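Local coordinates for protein lipoteichoic acid primase (Listeria monocytogenes, PDB 4UOP) that belongs to the sulfatase-like family and has an extracellular catalytic domain, built round a mixed beta sheet, that binds a magnesium ion, at residues Gly248-Ala253 with His285-Thr290. Sequence-based numbering, arbitrary orientation.
Sequences GNYFEA and HHIIKT. With MG (magnesium ion), chain J.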
loop_
_atom_site.group_PDB
_atom_site.type_symbol
_atom_site.label_atom_id
_atom_site.label_comp_id
_atom_site.label_asym_id
_atom_site.label_seq_id
_atom_site.Cartn_x
_atom_site.Cartn_y
_atom_site.Cartn_z
ATOM N N GLY B 248 10.556 24.202 -8.447
ATOM C CA GLY B 248 10.132 25.525 -8.888
ATOM C C GLY B 248 8.644 25.578 -9.142
ATOM O O GLY B 248 7.957 26.493 -8.679
ATOM N N ASN B 249 8.124 24.582 -9.845
ATOM C CA ASN B 249 6.702 24.512 -10.113
ATOM C C ASN B 249 5.917 24.359 -8.810
ATOM O O ASN B 249 4.854 24.954 -8.659
ATOM C CB ASN B 249 6.379 23.372 -11.071
ATOM C CG ASN B 249 6.995 23.587 -12.449
ATOM O OD1 ASN B 249 7.227 24.717 -12.859
ATOM N ND2 ASN B 249 7.268 22.508 -13.147
ATOM N N TYR B 250 6.474 23.591 -7.885
ATOM C CA TYR B 250 5.881 23.392 -6.563
ATOM C C TYR B 250 5.737 24.722 -5.857
ATOM O O TYR B 250 4.668 25.046 -5.372
ATOM C CB TYR B 250 6.736 22.448 -5.732
ATOM C CG TYR B 250 6.242 22.259 -4.323
ATOM C CD1 TYR B 250 5.172 21.406 -4.049
ATOM C CD2 TYR B 250 6.835 22.925 -3.276
ATOM C CE1 TYR B 250 4.716 21.220 -2.757
ATOM C CE2 TYR B 250 6.388 22.748 -1.979
ATOM C CZ TYR B 250 5.338 21.886 -1.729
ATOM O OH TYR B 250 4.903 21.730 -0.435
ATOM N N PHE B 251 6.794 25.527 -5.865
ATOM C CA PHE B 251 6.740 26.844 -5.229
ATOM C C PHE B 251 5.705 27.795 -5.852
ATOM O O PHE B 251 5.034 28.537 -5.130
ATOM C CB PHE B 251 8.115 27.518 -5.228
ATOM C CG PHE B 251 9.082 26.994 -4.194
ATOM C CD1 PHE B 251 8.677 26.626 -2.913
ATOM C CD2 PHE B 251 10.432 26.911 -4.503
ATOM C CE1 PHE B 251 9.595 26.175 -1.988
ATOM C CE2 PHE B 251 11.349 26.447 -3.583
ATOM C CZ PHE B 251 10.933 26.074 -2.323
ATOM N N GLU B 252 5.566 27.801 -7.180
ATOM C CA GLU B 252 4.525 28.613 -7.825
ATOM C C GLU B 252 3.126 28.153 -7.387
ATOM O O GLU B 252 2.241 28.968 -7.144
ATOM C CB GLU B 252 4.576 28.522 -9.347
ATOM C CG GLU B 252 5.880 28.968 -9.971
ATOM C CD GLU B 252 6.068 30.476 -10.024
ATOM O OE1 GLU B 252 5.193 31.257 -9.561
ATOM O OE2 GLU B 252 7.121 30.874 -10.567
ATOM N N ALA B 253 2.937 26.844 -7.307
ATOM C CA ALA B 253 1.621 26.277 -6.988
ATOM C C ALA B 253 1.258 26.512 -5.534
ATOM O O ALA B 253 0.117 26.879 -5.234
ATOM C CB ALA B 253 1.579 24.799 -7.295
ATOM N N HIS B 285 -0.236 16.125 3.374
ATOM C CA HIS B 285 0.970 15.315 3.447
ATOM C C HIS B 285 2.038 15.997 2.615
ATOM O O HIS B 285 1.734 16.900 1.813
ATOM C CB HIS B 285 0.696 13.925 2.878
ATOM C CG HIS B 285 0.100 13.965 1.514
ATOM N ND1 HIS B 285 0.854 14.208 0.388
ATOM C CD2 HIS B 285 -1.182 13.874 1.094
ATOM C CE1 HIS B 285 0.070 14.237 -0.670
ATOM N NE2 HIS B 285 -1.173 14.049 -0.267
ATOM N N HIS B 286 3.282 15.563 2.821
ATOM C CA HIS B 286 4.404 16.106 2.082
ATOM C C HIS B 286 4.398 15.543 0.681
ATOM O O HIS B 286 3.751 14.537 0.398
ATOM C CB HIS B 286 5.719 15.781 2.765
ATOM C CG HIS B 286 6.257 14.435 2.425
ATOM N ND1 HIS B 286 5.692 13.268 2.891
ATOM C CD2 HIS B 286 7.309 14.063 1.658
ATOM C CE1 HIS B 286 6.376 12.236 2.434
ATOM N NE2 HIS B 286 7.361 12.692 1.676
ATOM N N ILE B 287 5.119 16.216 -0.199
ATOM C CA ILE B 287 5.262 15.722 -1.553
ATOM C C ILE B 287 6.713 15.758 -2.050
ATOM O O ILE B 287 7.066 14.989 -2.937
ATOM C CB ILE B 287 4.303 16.476 -2.517
ATOM C CG1 ILE B 287 4.114 15.708 -3.829
ATOM C CG2 ILE B 287 4.785 17.893 -2.775
ATOM C CD1 ILE B 287 3.659 14.273 -3.652
ATOM N N ILE B 288 7.542 16.627 -1.479
ATOM C CA ILE B 288 8.938 16.768 -1.902
ATOM C C ILE B 288 9.833 16.023 -0.913
ATOM O O ILE B 288 9.841 16.318 0.289
ATOM C CB ILE B 288 9.347 18.252 -1.955
ATOM C CG1 ILE B 288 8.378 19.077 -2.831
ATOM C CG2 ILE B 288 10.801 18.385 -2.395
ATOM C CD1 ILE B 288 8.334 18.710 -4.312
ATOM N N LYS B 289 10.563 15.032 -1.410
ATOM C CA LYS B 289 11.572 14.359 -0.598
ATOM C C LYS B 289 12.817 15.237 -0.619
ATOM O O LYS B 289 13.558 15.251 -1.618
ATOM C CB LYS B 289 11.865 12.967 -1.137
ATOM C CG LYS B 289 10.661 12.052 -1.110
ATOM C CD LYS B 289 11.055 10.629 -0.755
ATOM C CE LYS B 289 9.834 9.740 -0.587
ATOM N NZ LYS B 289 9.191 9.419 -1.889
ATOM N N THR B 290 13.027 15.994 0.453
ATOM C CA THR B 290 13.999 17.081 0.414
ATOM C C THR B 290 15.434 16.559 0.351
ATOM O O THR B 290 16.297 17.235 -0.200
ATOM C CB THR B 290 13.850 18.062 1.589
ATOM O OG1 THR B 290 13.862 17.336 2.829
ATOM C CG2 THR B 290 12.546 18.849 1.467
HETATM MG MG MG J . -2.821 15.023 -1.387
HETATM O O HOH W 1 -2.215 13.813 -3.142
#
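Tyr250 reaches from helix 246-271 to Ile287 and Ile288 in the loop that follows strand 277-283. Its CG is anti to the backbone N (chi1 176°), which carries the ring off the helix and toward the loop. From CB outward, CG is the first atom to meet the loop. Tyr250 CG lies 4.1 Å from both CG1 and CD1 of Ile288. Tyr250 CD1 also nears Ile288 CG1, and it lies 3.8 Å from Ile287 CG2, which sits on the same side of the ring plane. Tyr250 CE1 comes closer still, 3.3 Å from Ile287 CG2, a tight apolar approach. At the tip, OH passes the two isoleucines and hydrogen-bonds to the backbone O of Ser67.

Ile288 CG1 sits over one face of the Tyr250 ring, 4.0 Å from the centroid and only 4° off the normal, a CH-pi contact. Ile287 uses its CG2 methyl, which approaches the ring obliquely. Its longer branch leads away from the helix. The backbone N atoms of Ile287 and Ile288 both hydrogen-bond to Gln69 OE1, so the loop is also held by polar contacts beside the apolar patch.

Two residues before Ile287, His285 binds the magnesium ion through NE2 at 2.2 Å. Glu66, Thr108, Asp284 and water 1 are also ligands. His285 ND1 donates to His286 O in a nearly straight bond of 2.9 Å, with the acceptor in the imidazole plane. That bond, together with the metal bond, probably holds the ring's rotation and helps keep NE2 directed at the metal.

No hydrogen bond joins the two segments. The helix and the metal-bearing loop meet through one aromatic ring and two aliphatic side chains, so their direct contact is apolar, while the phenol's polar end is satisfied elsewhere.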